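Local coordinates for catalase (Pseudomonas syringae, PDB 1M7S), which breaks hydrogen peroxide down into water and oxygen with a heme cofactor, protecting the cell from peroxide damage, at residues N178-G190 with H236-D249. Sequence-based numbering, arbitrary orientation.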
loop_
_atom_site.group_PDB
_atom_site.type_symbol
_atom_site.label_atom_id
_atom_site.label_comp_id
_atom_site.label_asym_id
_atom_site.label_seq_id
_atom_site.Cartn_x
_atom_site.Cartn_y
_atom_site.Cartn_z
ATOM N N ASN A 178 7.632 -32.841 24.199
ATOM C CA ASN A 178 8.585 -32.814 23.095
ATOM C C ASN A 178 7.985 -32.744 21.703
ATOM O O ASN A 178 8.684 -32.316 20.775
ATOM C CB ASN A 178 9.526 -34.035 23.151
ATOM C CG ASN A 178 10.380 -34.007 24.398
ATOM O OD1 ASN A 178 10.688 -32.936 24.888
ATOM N ND2 ASN A 178 10.769 -35.143 24.980
ATOM N N GLU A 179 6.662 -32.789 21.538
ATOM C CA GLU A 179 5.995 -32.558 20.256
ATOM C C GLU A 179 6.125 -31.094 19.846
ATOM O O GLU A 179 5.987 -30.680 18.696
ATOM C CB GLU A 179 4.498 -32.880 20.366
ATOM C CG GLU A 179 4.219 -34.323 20.762
ATOM C CD GLU A 179 4.543 -35.322 19.679
ATOM O OE1 GLU A 179 4.896 -34.968 18.531
ATOM O OE2 GLU A 179 4.456 -36.548 19.946
ATOM N N GLY A 180 6.375 -30.236 20.832
ATOM C CA GLY A 180 6.634 -28.814 20.597
ATOM C C GLY A 180 7.953 -28.556 19.886
ATOM O O GLY A 180 8.157 -27.476 19.277
ATOM N N THR A 181 8.882 -29.527 19.803
ATOM C CA THR A 181 10.133 -29.335 19.070
ATOM C C THR A 181 10.481 -30.546 18.198
ATOM O O THR A 181 11.289 -31.423 18.554
ATOM C CB THR A 181 11.296 -29.102 20.053
ATOM O OG1 THR A 181 11.271 -30.169 21.043
ATOM C CG2 THR A 181 11.218 -27.807 20.845
ATOM N N PRO A 182 9.920 -30.612 17.013
ATOM C CA PRO A 182 10.124 -31.678 16.030
ATOM C C PRO A 182 11.547 -31.742 15.489
ATOM O O PRO A 182 12.217 -30.703 15.321
ATOM C CB PRO A 182 9.166 -31.402 14.841
ATOM C CG PRO A 182 8.176 -30.441 15.487
ATOM C CD PRO A 182 8.955 -29.622 16.494
ATOM N N ALA A 183 11.979 -32.934 15.089
ATOM C CA ALA A 183 13.318 -33.067 14.467
ATOM C C ALA A 183 13.252 -32.718 12.979
ATOM O O ALA A 183 14.300 -32.352 12.381
ATOM C CB ALA A 183 13.841 -34.477 14.639
ATOM N N GLY A 184 12.062 -32.775 12.392
ATOM C CA GLY A 184 11.931 -32.401 10.984
ATOM C C GLY A 184 10.443 -32.341 10.631
ATOM O O GLY A 184 9.652 -33.123 11.181
ATOM N N TYR A 185 10.103 -31.605 9.619
ATOM C CA TYR A 185 8.705 -31.545 9.143
ATOM C C TYR A 185 8.291 -32.909 8.557
ATOM O O TYR A 185 7.115 -33.299 8.637
ATOM C CB TYR A 185 8.528 -30.491 8.069
ATOM C CG TYR A 185 8.632 -29.056 8.560
ATOM C CD1 TYR A 185 7.848 -28.630 9.632
ATOM C CD2 TYR A 185 9.431 -28.173 7.849
ATOM C CE1 TYR A 185 7.903 -27.310 10.045
ATOM C CE2 TYR A 185 9.471 -26.831 8.237
ATOM C CZ TYR A 185 8.722 -26.441 9.320
ATOM O OH TYR A 185 8.798 -25.114 9.719
ATOM N N ARG A 186 9.294 -33.654 8.087
ATOM C CA ARG A 186 9.055 -34.995 7.569
ATOM C C ARG A 186 8.699 -35.972 8.690
ATOM O O ARG A 186 8.150 -37.029 8.394
ATOM C CB ARG A 186 10.360 -35.588 6.935
ATOM C CG ARG A 186 10.849 -34.757 5.757
ATOM C CD ARG A 186 12.022 -35.517 5.057
ATOM N NE ARG A 186 13.192 -35.489 5.935
ATOM C CZ ARG A 186 14.113 -36.437 5.943
ATOM N NH1 ARG A 186 13.913 -37.480 5.117
ATOM N NH2 ARG A 186 15.184 -36.365 6.727
ATOM N N PHE A 187 8.989 -35.683 9.930
ATOM C CA PHE A 187 8.774 -36.512 11.086
ATOM C C PHE A 187 7.668 -35.979 12.001
ATOM O O PHE A 187 7.785 -36.095 13.207
ATOM C CB PHE A 187 10.102 -36.683 11.857
ATOM C CG PHE A 187 11.183 -37.173 10.919
ATOM C CD1 PHE A 187 12.209 -36.310 10.553
ATOM C CD2 PHE A 187 11.163 -38.446 10.396
ATOM C CE1 PHE A 187 13.213 -36.705 9.689
ATOM C CE2 PHE A 187 12.158 -38.865 9.512
ATOM C CZ PHE A 187 13.182 -38.001 9.147
ATOM N N MET A 188 6.643 -35.425 11.393
ATOM C CA MET A 188 5.482 -34.977 12.140
ATOM C C MET A 188 4.214 -35.376 11.370
ATOM O O MET A 188 4.215 -35.381 10.135
ATOM C CB MET A 188 5.387 -33.480 12.412
ATOM C CG MET A 188 5.146 -32.524 11.273
ATOM S SD MET A 188 5.396 -30.791 11.829
ATOM C CE MET A 188 4.446 -30.055 10.479
ATOM N N ASP A 189 3.132 -35.486 12.119
ATOM C CA ASP A 189 1.850 -35.707 11.449
ATOM C C ASP A 189 1.231 -34.345 11.141
ATOM O O ASP A 189 1.749 -33.313 11.524
ATOM C CB ASP A 189 0.890 -36.488 12.348
ATOM C CG ASP A 189 1.100 -37.980 12.407
ATOM O OD1 ASP A 189 2.014 -38.525 11.763
ATOM O OD2 ASP A 189 0.294 -38.634 13.140
ATOM N N GLY A 190 0.094 -34.354 10.449
ATOM C CA GLY A 190 -0.637 -33.122 10.172
ATOM C C GLY A 190 -2.110 -33.410 10.499
ATOM O O GLY A 190 -2.578 -34.568 10.495
ATOM N N HIS A 236 16.992 -25.717 11.020
ATOM C CA HIS A 236 17.112 -27.187 10.956
ATOM C C HIS A 236 15.940 -27.850 10.233
ATOM O O HIS A 236 16.194 -28.826 9.483
ATOM C CB HIS A 236 17.369 -27.812 12.296
ATOM C CG HIS A 236 16.210 -28.141 13.159
ATOM N ND1 HIS A 236 15.467 -27.157 13.788
ATOM C CD2 HIS A 236 15.618 -29.310 13.482
ATOM C CE1 HIS A 236 14.481 -27.694 14.484
ATOM N NE2 HIS A 236 14.558 -29.005 14.310
ATOM N N LEU A 237 14.762 -27.281 10.339
ATOM C CA LEU A 237 13.623 -27.906 9.659
ATOM C C LEU A 237 13.713 -27.620 8.170
ATOM O O LEU A 237 13.430 -28.541 7.398
ATOM C CB LEU A 237 12.301 -27.357 10.217
ATOM C CG LEU A 237 12.154 -27.605 11.742
ATOM C CD1 LEU A 237 10.874 -26.893 12.242
ATOM C CD2 LEU A 237 12.060 -29.070 12.103
ATOM N N THR A 238 14.098 -26.404 7.766
ATOM C CA THR A 238 14.193 -26.147 6.311
ATOM C C THR A 238 15.289 -27.016 5.688
ATOM O O THR A 238 15.167 -27.599 4.574
ATOM C CB THR A 238 14.465 -24.657 6.026
ATOM O OG1 THR A 238 13.321 -23.865 6.428
ATOM C CG2 THR A 238 14.671 -24.408 4.536
ATOM N N ASN A 239 16.426 -27.056 6.367
ATOM C CA ASN A 239 17.562 -27.833 5.858
ATOM C C ASN A 239 17.214 -29.308 5.692
ATOM O O ASN A 239 17.598 -29.929 4.688
ATOM C CB ASN A 239 18.731 -27.727 6.852
ATOM C CG ASN A 239 19.690 -26.630 6.405
ATOM O OD1 ASN A 239 20.093 -26.666 5.224
ATOM N ND2 ASN A 239 20.011 -25.769 7.349
ATOM N N ASP A 240 16.593 -29.895 6.703
ATOM C CA ASP A 240 16.173 -31.293 6.696
ATOM C C ASP A 240 15.242 -31.606 5.521
ATOM O O ASP A 240 15.390 -32.642 4.861
ATOM C CB ASP A 240 15.441 -31.639 7.992
ATOM C CG ASP A 240 14.835 -33.051 7.963
ATOM O OD1 ASP A 240 13.599 -33.163 7.757
ATOM O OD2 ASP A 240 15.605 -34.004 8.147
ATOM N N LEU A 241 14.280 -30.731 5.253
ATOM C CA LEU A 241 13.301 -30.969 4.201
ATOM C C LEU A 241 13.875 -30.741 2.827
ATOM O O LEU A 241 13.715 -31.613 1.951
ATOM C CB LEU A 241 12.030 -30.146 4.413
ATOM C CG LEU A 241 10.924 -30.284 3.361
ATOM C CD1 LEU A 241 10.489 -31.766 3.307
ATOM C CD2 LEU A 241 9.747 -29.383 3.717
ATOM N N VAL A 242 14.517 -29.583 2.595
ATOM C CA VAL A 242 15.073 -29.269 1.289
ATOM C C VAL A 242 16.164 -30.293 0.947
ATOM O O VAL A 242 16.154 -30.840 -0.164
ATOM C CB VAL A 242 15.579 -27.821 1.253
ATOM C CG1 VAL A 242 16.376 -27.547 -0.025
ATOM C CG2 VAL A 242 14.400 -26.875 1.515
ATOM N N GLY A 243 16.954 -30.660 1.927
ATOM C CA GLY A 243 17.979 -31.675 1.867
ATOM C C GLY A 243 17.461 -33.030 1.400
ATOM O O GLY A 243 18.040 -33.618 0.461
ATOM N N ALA A 244 16.405 -33.519 2.058
ATOM C CA ALA A 244 15.814 -34.813 1.722
ATOM C C ALA A 244 15.327 -34.825 0.297
ATOM O O ALA A 244 15.580 -35.786 -0.441
ATOM C CB ALA A 244 14.664 -35.098 2.682
ATOM N N ILE A 245 14.642 -33.741 -0.136
ATOM C CA ILE A 245 14.134 -33.694 -1.481
ATOM C C ILE A 245 15.298 -33.669 -2.469
ATOM O O ILE A 245 15.243 -34.453 -3.426
ATOM C CB ILE A 245 13.166 -32.541 -1.710
ATOM C CG1 ILE A 245 11.928 -32.839 -0.826
ATOM C CG2 ILE A 245 12.829 -32.398 -3.185
ATOM C CD1 ILE A 245 10.927 -31.688 -0.824
ATOM N N LYS A 246 16.332 -32.871 -2.198
ATOM C CA LYS A 246 17.502 -32.930 -3.085
ATOM C C LYS A 246 18.101 -34.333 -3.154
ATOM O O LYS A 246 18.681 -34.660 -4.199
ATOM C CB LYS A 246 18.592 -31.940 -2.641
ATOM C CG LYS A 246 18.253 -30.501 -2.995
ATOM C CD LYS A 246 19.346 -29.547 -2.503
ATOM C CE LYS A 246 19.017 -28.107 -2.883
ATOM N NZ LYS A 246 20.168 -27.226 -2.512
ATOM N N LYS A 247 18.121 -35.140 -2.100
ATOM C CA LYS A 247 18.653 -36.491 -2.180
ATOM C C LYS A 247 17.670 -37.518 -2.751
ATOM O O LYS A 247 18.014 -38.704 -2.701
ATOM C CB LYS A 247 19.128 -36.981 -0.816
ATOM C CG LYS A 247 20.348 -36.290 -0.216
ATOM C CD LYS A 247 21.235 -35.663 -1.292
ATOM C CE LYS A 247 22.638 -35.354 -0.798
ATOM N NZ LYS A 247 23.366 -34.446 -1.735
ATOM N N GLY A 248 16.475 -37.144 -3.205
ATOM C CA GLY A 248 15.499 -38.080 -3.739
ATOM C C GLY A 248 14.660 -38.816 -2.721
ATOM O O GLY A 248 13.747 -39.587 -3.101
ATOM N N ASP A 249 14.843 -38.546 -1.434
ATOM C CA ASP A 249 14.157 -39.187 -0.326
ATOM C C ASP A 249 12.854 -38.456 0.050
ATOM O O ASP A 249 12.743 -37.720 1.054
ATOM C CB ASP A 249 15.106 -39.222 0.877
ATOM C CG ASP A 249 14.543 -40.094 1.981
ATOM O OD1 ASP A 249 13.665 -40.935 1.665
ATOM O OD2 ASP A 249 14.926 -39.942 3.160
HETATM O O HOH W 1 11.979 -30.899 7.781
HETATM O O HOH W 2 11.721 -38.449 3.658
#
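In the heme-containing catalase domain, the loop leading to strand 190-191 lies along helix 236-246, joined through a salt-bridge network in which Arg186 holds Asp240 and Asp249. Arg186 takes Asp240 side-on: its NE reaches Asp240 OD1 at 3.0 Å, from above the carboxylate plane, and its NH2 meets Asp240 OD2 at 2.8 Å on the syn side but tilted out of that plane. Both bonds are nearly straight. Arg186 NH1 makes a weak bond to Asp249 OD2 (3.3 Å) and donates to a water that in turn donates to Asp249 O. The bend at chi3 (-70°) turns the guanidinium in between Ala244 CB over one face and Phe187 CZ over the other. A second water accepts from Tyr185 N and donates to Leu237 O and Asp240 OD1. Leu237 CB sits over the Tyr185 ring in a CH-pi contact, 3.9 Å from its centroid, while Phe89 of strand 82-90 stacks on the same ring. His236 NE2 donates to Pro182 O (3.1 Å), with the oxygen close to the imidazole plane. A Schellman motif at Gly248 ends the helix just before Asp249. The whole is a bidentate arginine-aspartate bridge fastening a loop to a helix beside the catalase beta-barrel.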